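Local structure of extracellular sialidase/neuraminidase, putative (Aspergillus fumigatus, 2XZI) at residues A5-F18 with A369-N382. The protein is a sialidase-family glycoside hydrolase that acts as a KDNase, probably releasing terminal deaminoneuraminic acid (KDN) from glycans. Residues are numbered along the deposited sequence; the frame is centred on the assembly and turned at random.
Sequences AKSAAPYHDEFPLF and AIIWRRFNLSWILN
The side-chain oxygen OD1 of N376 accepts from Y11 N at 2.8 Å and from W379 N at 2.9 Å, the two donors arriving from opposite faces of its amide plane. Asparagine suits this N-cap: OD1 caps helix 377-381, while ND2 reaches A9 O in the plane of the amide (N-H...O 164°); from the helix itself S378 OG donates to A8 O at 2.7 Å. In the sialidase β-propeller this is the closure of the ring: strand 12-16, from the N-terminus, becomes the outer strand of the last blade by pairing antiparallel with 369-375. A classic β bulge shifts the register after P16: L17 N and F18 N both donate to I370 O, and I370 N returns a bond to F18 O. On one face R374, long and bent at chi3 (37°), lets NH2 serve both Y11 OH, at 3.0 Å, and D346. Flat F15 and W372 pack as an offset edge-to-face pair, the W372 edge toward the F15 face, with F15 CZ 3.5 Å from W372 CD1. On the other face E14 OE1 makes a long salt bridge to R373 NH1 (3.6 Å), E335 pairing with R373 NH2. H12 ND1 donates to the syn lone pair of E14 OE1 at 2.7 Å, while H12 CB rests over the five-membered ring of W379.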
loop_
_atom_site.group_PDB
_atom_site.type_symbol
_atom_site.label_atom_id
_atom_site.label_comp_id
_atom_site.label_asym_id
_atom_site.label_seq_id
_atom_site.Cartn_x
_atom_site.Cartn_y
_atom_site.Cartn_z
ATOM N N ALA A 5 12.947 -23.210 4.008
ATOM C CA ALA A 5 13.382 -22.022 3.267
ATOM C C ALA A 5 14.692 -21.430 3.774
ATOM O O ALA A 5 15.439 -20.813 3.011
ATOM C CB ALA A 5 12.299 -20.958 3.301
ATOM N N LYS A 6 14.979 -21.617 5.053
ATOM C CA LYS A 6 16.218 -21.109 5.637
ATOM C C LYS A 6 17.450 -21.708 4.955
ATOM O O LYS A 6 18.513 -21.077 4.935
ATOM C CB LYS A 6 16.238 -21.345 7.142
ATOM C CG LYS A 6 17.380 -20.622 7.869
ATOM C CD LYS A 6 17.236 -20.717 9.381
ATOM C CE LYS A 6 18.291 -19.892 10.090
ATOM N NZ LYS A 6 18.247 -20.110 11.574
ATOM N N SER A 7 17.284 -22.895 4.363
ATOM C CA SER A 7 18.399 -23.612 3.739
ATOM C C SER A 7 18.684 -23.146 2.314
ATOM O O SER A 7 19.741 -23.458 1.763
ATOM C CB SER A 7 18.161 -25.126 3.779
ATOM O OG SER A 7 18.237 -25.612 5.113
ATOM N N ALA A 8 17.745 -22.407 1.714
ATOM C CA ALA A 8 17.971 -21.875 0.375
ATOM C C ALA A 8 19.044 -20.791 0.471
ATOM O O ALA A 8 19.263 -20.250 1.544
ATOM C CB ALA A 8 16.689 -21.289 -0.195
ATOM N N ALA A 9 19.705 -20.474 -0.639
ATOM C CA ALA A 9 20.636 -19.341 -0.672
ATOM C C ALA A 9 19.841 -18.050 -0.464
ATOM O O ALA A 9 18.857 -17.819 -1.164
ATOM C CB ALA A 9 21.404 -19.300 -2.003
ATOM N N PRO A 10 20.251 -17.219 0.514
ATOM C CA PRO A 10 19.596 -15.923 0.706
ATOM C C PRO A 10 19.717 -15.070 -0.548
ATOM O O PRO A 10 20.754 -15.082 -1.223
ATOM C CB PRO A 10 20.372 -15.288 1.865
ATOM C CG PRO A 10 21.135 -16.392 2.486
ATOM C CD PRO A 10 21.364 -17.430 1.454
ATOM N N TYR A 11 18.644 -14.362 -0.875
ATOM C CA TYR A 11 18.606 -13.500 -2.048
ATOM C C TYR A 11 18.039 -12.149 -1.633
ATOM O O TYR A 11 17.026 -12.083 -0.947
ATOM C CB TYR A 11 17.735 -14.143 -3.143
ATOM C CG TYR A 11 17.582 -13.335 -4.416
ATOM C CD1 TYR A 11 16.801 -12.180 -4.439
ATOM C CD2 TYR A 11 18.163 -13.764 -5.605
ATOM C CE1 TYR A 11 16.644 -11.438 -5.599
ATOM C CE2 TYR A 11 18.011 -13.038 -6.776
ATOM C CZ TYR A 11 17.246 -11.888 -6.766
ATOM O OH TYR A 11 17.098 -11.176 -7.928
ATOM N N HIS A 12 18.703 -11.077 -2.042
ATOM C CA HIS A 12 18.092 -9.752 -1.956
ATOM C C HIS A 12 18.671 -8.852 -3.020
ATOM O O HIS A 12 19.856 -8.929 -3.361
ATOM C CB HIS A 12 18.348 -9.118 -0.578
ATOM C CG HIS A 12 19.762 -8.667 -0.388
ATOM N ND1 HIS A 12 20.177 -7.389 -0.700
ATOM C CD2 HIS A 12 20.856 -9.317 0.073
ATOM C CE1 HIS A 12 21.467 -7.273 -0.445
ATOM N NE2 HIS A 12 21.902 -8.425 0.030
ATOM N N ASP A 13 17.826 -7.974 -3.535
ATOM C CA ASP A 13 18.297 -6.843 -4.336
ATOM C C ASP A 13 17.321 -5.694 -4.138
ATOM O O ASP A 13 16.161 -5.900 -3.765
ATOM C CB ASP A 13 18.466 -7.207 -5.819
ATOM C CG ASP A 13 19.603 -6.422 -6.513
ATOM O OD1 ASP A 13 20.042 -5.355 -6.030
ATOM O OD2 ASP A 13 20.065 -6.885 -7.580
ATOM N N GLU A 14 17.800 -4.486 -4.376
ATOM C CA GLU A 14 17.034 -3.315 -4.033
ATOM C C GLU A 14 17.518 -2.129 -4.835
ATOM O O GLU A 14 18.717 -1.987 -5.109
ATOM C CB GLU A 14 17.139 -3.055 -2.527
ATOM C CG GLU A 14 18.567 -2.970 -1.978
ATOM C CD GLU A 14 19.239 -4.318 -1.730
ATOM O OE1 GLU A 14 18.553 -5.310 -1.399
ATOM O OE2 GLU A 14 20.475 -4.382 -1.865
ATOM N N PHE A 15 16.582 -1.275 -5.224
ATOM C CA PHE A 15 16.896 -0.050 -5.955
ATOM C C PHE A 15 15.711 0.907 -5.931
ATOM O O PHE A 15 14.574 0.473 -5.767
ATOM C CB PHE A 15 17.369 -0.344 -7.402
ATOM C CG PHE A 15 16.453 -1.236 -8.200
ATOM C CD1 PHE A 15 15.417 -0.704 -8.974
ATOM C CD2 PHE A 15 16.670 -2.603 -8.225
ATOM C CE1 PHE A 15 14.591 -1.549 -9.734
ATOM C CE2 PHE A 15 15.848 -3.453 -8.963
ATOM C CZ PHE A 15 14.796 -2.923 -9.718
ATOM N N PRO A 16 15.959 2.215 -6.107
ATOM C CA PRO A 16 14.815 3.146 -6.207
ATOM C C PRO A 16 13.971 2.861 -7.452
ATOM O O PRO A 16 14.520 2.636 -8.553
ATOM C CB PRO A 16 15.474 4.527 -6.296
ATOM C CG PRO A 16 16.908 4.301 -5.854
ATOM C CD PRO A 16 17.256 2.910 -6.221
ATOM N N LEU A 17 12.647 2.848 -7.270
ATOM C CA LEU A 17 11.748 2.642 -8.399
ATOM C C LEU A 17 10.960 3.901 -8.764
ATOM O O LEU A 17 10.585 4.098 -9.933
ATOM C CB LEU A 17 10.803 1.457 -8.140
ATOM C CG LEU A 17 9.870 1.066 -9.284
ATOM C CD1 LEU A 17 10.699 0.680 -10.515
ATOM C CD2 LEU A 17 8.918 -0.067 -8.879
ATOM N N PHE A 18 10.673 4.734 -7.772
ATOM C CA PHE A 18 10.031 6.022 -8.028
ATOM C C PHE A 18 10.989 7.085 -7.519
ATOM O O PHE A 18 11.217 7.210 -6.318
ATOM C CB PHE A 18 8.655 6.108 -7.342
ATOM C CG PHE A 18 7.637 5.138 -7.891
ATOM C CD1 PHE A 18 7.549 3.840 -7.398
ATOM C CD2 PHE A 18 6.755 5.523 -8.892
ATOM C CE1 PHE A 18 6.607 2.955 -7.893
ATOM C CE2 PHE A 18 5.800 4.644 -9.411
ATOM C CZ PHE A 18 5.715 3.352 -8.910
ATOM N N ALA A 369 10.975 9.449 -2.018
ATOM C CA ALA A 369 11.162 8.458 -3.079
ATOM C C ALA A 369 10.617 7.102 -2.633
ATOM O O ALA A 369 10.322 6.912 -1.459
ATOM C CB ALA A 369 12.629 8.350 -3.481
ATOM N N ILE A 370 10.485 6.177 -3.576
ATOM C CA ILE A 370 10.036 4.826 -3.246
ATOM C C ILE A 370 11.029 3.778 -3.737
ATOM O O ILE A 370 11.412 3.770 -4.901
ATOM C CB ILE A 370 8.589 4.553 -3.750
ATOM C CG1 ILE A 370 7.619 5.559 -3.127
ATOM C CG2 ILE A 370 8.182 3.126 -3.427
ATOM C CD1 ILE A 370 6.187 5.524 -3.714
ATOM N N ILE A 371 11.434 2.909 -2.815
ATOM C CA ILE A 371 12.396 1.844 -3.072
ATOM C C ILE A 371 11.651 0.564 -3.411
ATOM O O ILE A 371 10.613 0.277 -2.803
ATOM C CB ILE A 371 13.287 1.594 -1.816
ATOM C CG1 ILE A 371 14.069 2.842 -1.392
ATOM C CG2 ILE A 371 14.204 0.365 -1.995
ATOM C CD1 ILE A 371 14.547 3.707 -2.497
ATOM N N TRP A 372 12.168 -0.182 -4.390
ATOM C CA TRP A 372 11.716 -1.539 -4.684
ATOM C C TRP A 372 12.715 -2.564 -4.168
ATOM O O TRP A 372 13.920 -2.466 -4.430
ATOM C CB TRP A 372 11.540 -1.694 -6.187
ATOM C CG TRP A 372 11.333 -3.075 -6.717
ATOM C CD1 TRP A 372 12.192 -3.753 -7.543
ATOM C CD2 TRP A 372 10.191 -3.924 -6.533
ATOM N NE1 TRP A 372 11.662 -4.979 -7.870
ATOM C CE2 TRP A 372 10.435 -5.108 -7.273
ATOM C CE3 TRP A 372 8.991 -3.811 -5.805
ATOM C CZ2 TRP A 372 9.522 -6.162 -7.321
ATOM C CZ3 TRP A 372 8.086 -4.870 -5.850
ATOM C CH2 TRP A 372 8.362 -6.028 -6.611
ATOM N N ARG A 373 12.213 -3.559 -3.454
ATOM C CA ARG A 373 13.056 -4.601 -2.896
ATOM C C ARG A 373 12.513 -5.937 -3.325
ATOM O O ARG A 373 11.277 -6.125 -3.392
ATOM C CB ARG A 373 13.019 -4.571 -1.386
ATOM C CG ARG A 373 13.640 -3.358 -0.763
ATOM C CD ARG A 373 13.620 -3.447 0.763
ATOM N NE ARG A 373 14.528 -2.456 1.329
ATOM C CZ ARG A 373 15.845 -2.621 1.423
ATOM N NH1 ARG A 373 16.421 -3.741 1.004
ATOM N NH2 ARG A 373 16.592 -1.649 1.935
ATOM N N ARG A 374 13.433 -6.863 -3.601
ATOM C CA ARG A 374 13.115 -8.280 -3.704
ATOM C C ARG A 374 13.967 -9.022 -2.700
ATOM O O ARG A 374 15.170 -8.756 -2.591
ATOM C CB ARG A 374 13.393 -8.799 -5.109
ATOM C CG ARG A 374 12.421 -8.280 -6.137
ATOM C CD ARG A 374 12.958 -8.295 -7.581
ATOM N NE ARG A 374 13.787 -9.461 -7.876
ATOM C CZ ARG A 374 13.319 -10.671 -8.178
ATOM N NH1 ARG A 374 12.009 -10.885 -8.258
ATOM N NH2 ARG A 374 14.173 -11.676 -8.371
ATOM N N PHE A 375 13.371 -9.969 -1.984
ATOM C CA PHE A 375 14.141 -10.836 -1.101
ATOM C C PHE A 375 13.389 -12.128 -0.938
ATOM O O PHE A 375 12.172 -12.165 -1.111
ATOM C CB PHE A 375 14.399 -10.164 0.263
ATOM C CG PHE A 375 13.186 -9.512 0.878
ATOM C CD1 PHE A 375 12.281 -10.257 1.594
ATOM C CD2 PHE A 375 12.976 -8.142 0.763
ATOM C CE1 PHE A 375 11.171 -9.662 2.173
ATOM C CE2 PHE A 375 11.868 -7.542 1.344
ATOM C CZ PHE A 375 10.968 -8.317 2.057
ATOM N N ASN A 376 14.103 -13.207 -0.643
ATOM C CA ASN A 376 13.431 -14.467 -0.377
ATOM C C ASN A 376 13.260 -14.739 1.107
ATOM O O ASN A 376 13.727 -13.981 1.961
ATOM C CB ASN A 376 14.092 -15.641 -1.110
ATOM C CG ASN A 376 15.540 -15.877 -0.705
ATOM O OD1 ASN A 376 16.115 -15.180 0.147
ATOM N ND2 ASN A 376 16.144 -16.869 -1.337
ATOM N N LEU A 377 12.530 -15.807 1.406
ATOM C CA LEU A 377 12.292 -16.196 2.790
ATOM C C LEU A 377 13.613 -16.471 3.489
ATOM O O LEU A 377 13.792 -16.097 4.651
ATOM C CB LEU A 377 11.387 -17.422 2.860
ATOM C CG LEU A 377 9.941 -17.228 2.420
ATOM C CD1 LEU A 377 9.293 -18.599 2.355
ATOM C CD2 LEU A 377 9.179 -16.277 3.351
ATOM N N SER A 378 14.545 -17.111 2.777
ATOM C CA SER A 378 15.867 -17.375 3.335
ATOM C C SER A 378 16.552 -16.108 3.824
ATOM O O SER A 378 17.159 -16.104 4.877
ATOM C CB SER A 378 16.761 -18.024 2.300
ATOM O OG SER A 378 18.047 -18.177 2.856
ATOM N N TRP A 379 16.436 -15.028 3.062
ATOM C CA TRP A 379 17.032 -13.772 3.494
ATOM C C TRP A 379 16.449 -13.318 4.838
ATOM O O TRP A 379 17.192 -12.929 5.745
ATOM C CB TRP A 379 16.913 -12.680 2.428
ATOM C CG TRP A 379 17.583 -11.420 2.844
ATOM C CD1 TRP A 379 18.905 -11.115 2.717
ATOM C CD2 TRP A 379 16.970 -10.299 3.487
ATOM N NE1 TRP A 379 19.154 -9.865 3.226
ATOM C CE2 TRP A 379 17.983 -9.335 3.701
ATOM C CE3 TRP A 379 15.658 -10.004 3.893
ATOM C CZ2 TRP A 379 17.729 -8.098 4.313
ATOM C CZ3 TRP A 379 15.400 -8.766 4.484
ATOM C CH2 TRP A 379 16.431 -7.829 4.687
ATOM N N ILE A 380 15.131 -13.397 4.996
ATOM C CA ILE A 380 14.518 -13.006 6.262
ATOM C C ILE A 380 15.004 -13.901 7.396
ATOM O O ILE A 380 15.403 -13.412 8.458
ATOM C CB ILE A 380 12.983 -13.096 6.216
ATOM C CG1 ILE A 380 12.416 -12.232 5.081
ATOM C CG2 ILE A 380 12.384 -12.658 7.555
ATOM C CD1 ILE A 380 10.879 -12.362 4.875
ATOM N N LEU A 381 14.949 -15.211 7.165
ATOM C CA LEU A 381 15.260 -16.222 8.196
ATOM C C LEU A 381 16.718 -16.266 8.639
ATOM O O LEU A 381 17.008 -16.684 9.756
ATOM C CB LEU A 381 14.811 -17.609 7.730
ATOM C CG LEU A 381 13.301 -17.738 7.564
ATOM C CD1 LEU A 381 12.984 -18.990 6.735
ATOM C CD2 LEU A 381 12.606 -17.742 8.922
ATOM N N ASN A 382 17.624 -15.833 7.770
ATOM C CA ASN A 382 19.045 -15.783 8.095
ATOM C C ASN A 382 19.482 -14.442 8.690
ATOM O O ASN A 382 20.679 -14.171 8.826
ATOM C CB ASN A 382 19.861 -16.212 6.874
ATOM C CG ASN A 382 19.802 -17.719 6.671
ATOM O OD1 ASN A 382 20.357 -18.481 7.465
ATOM N ND2 ASN A 382 19.115 -18.162 5.617
HETATM O O HOH W 1 15.537 -18.097 11.568
HETATM O O HOH W 2 16.037 -6.275 -0.687
#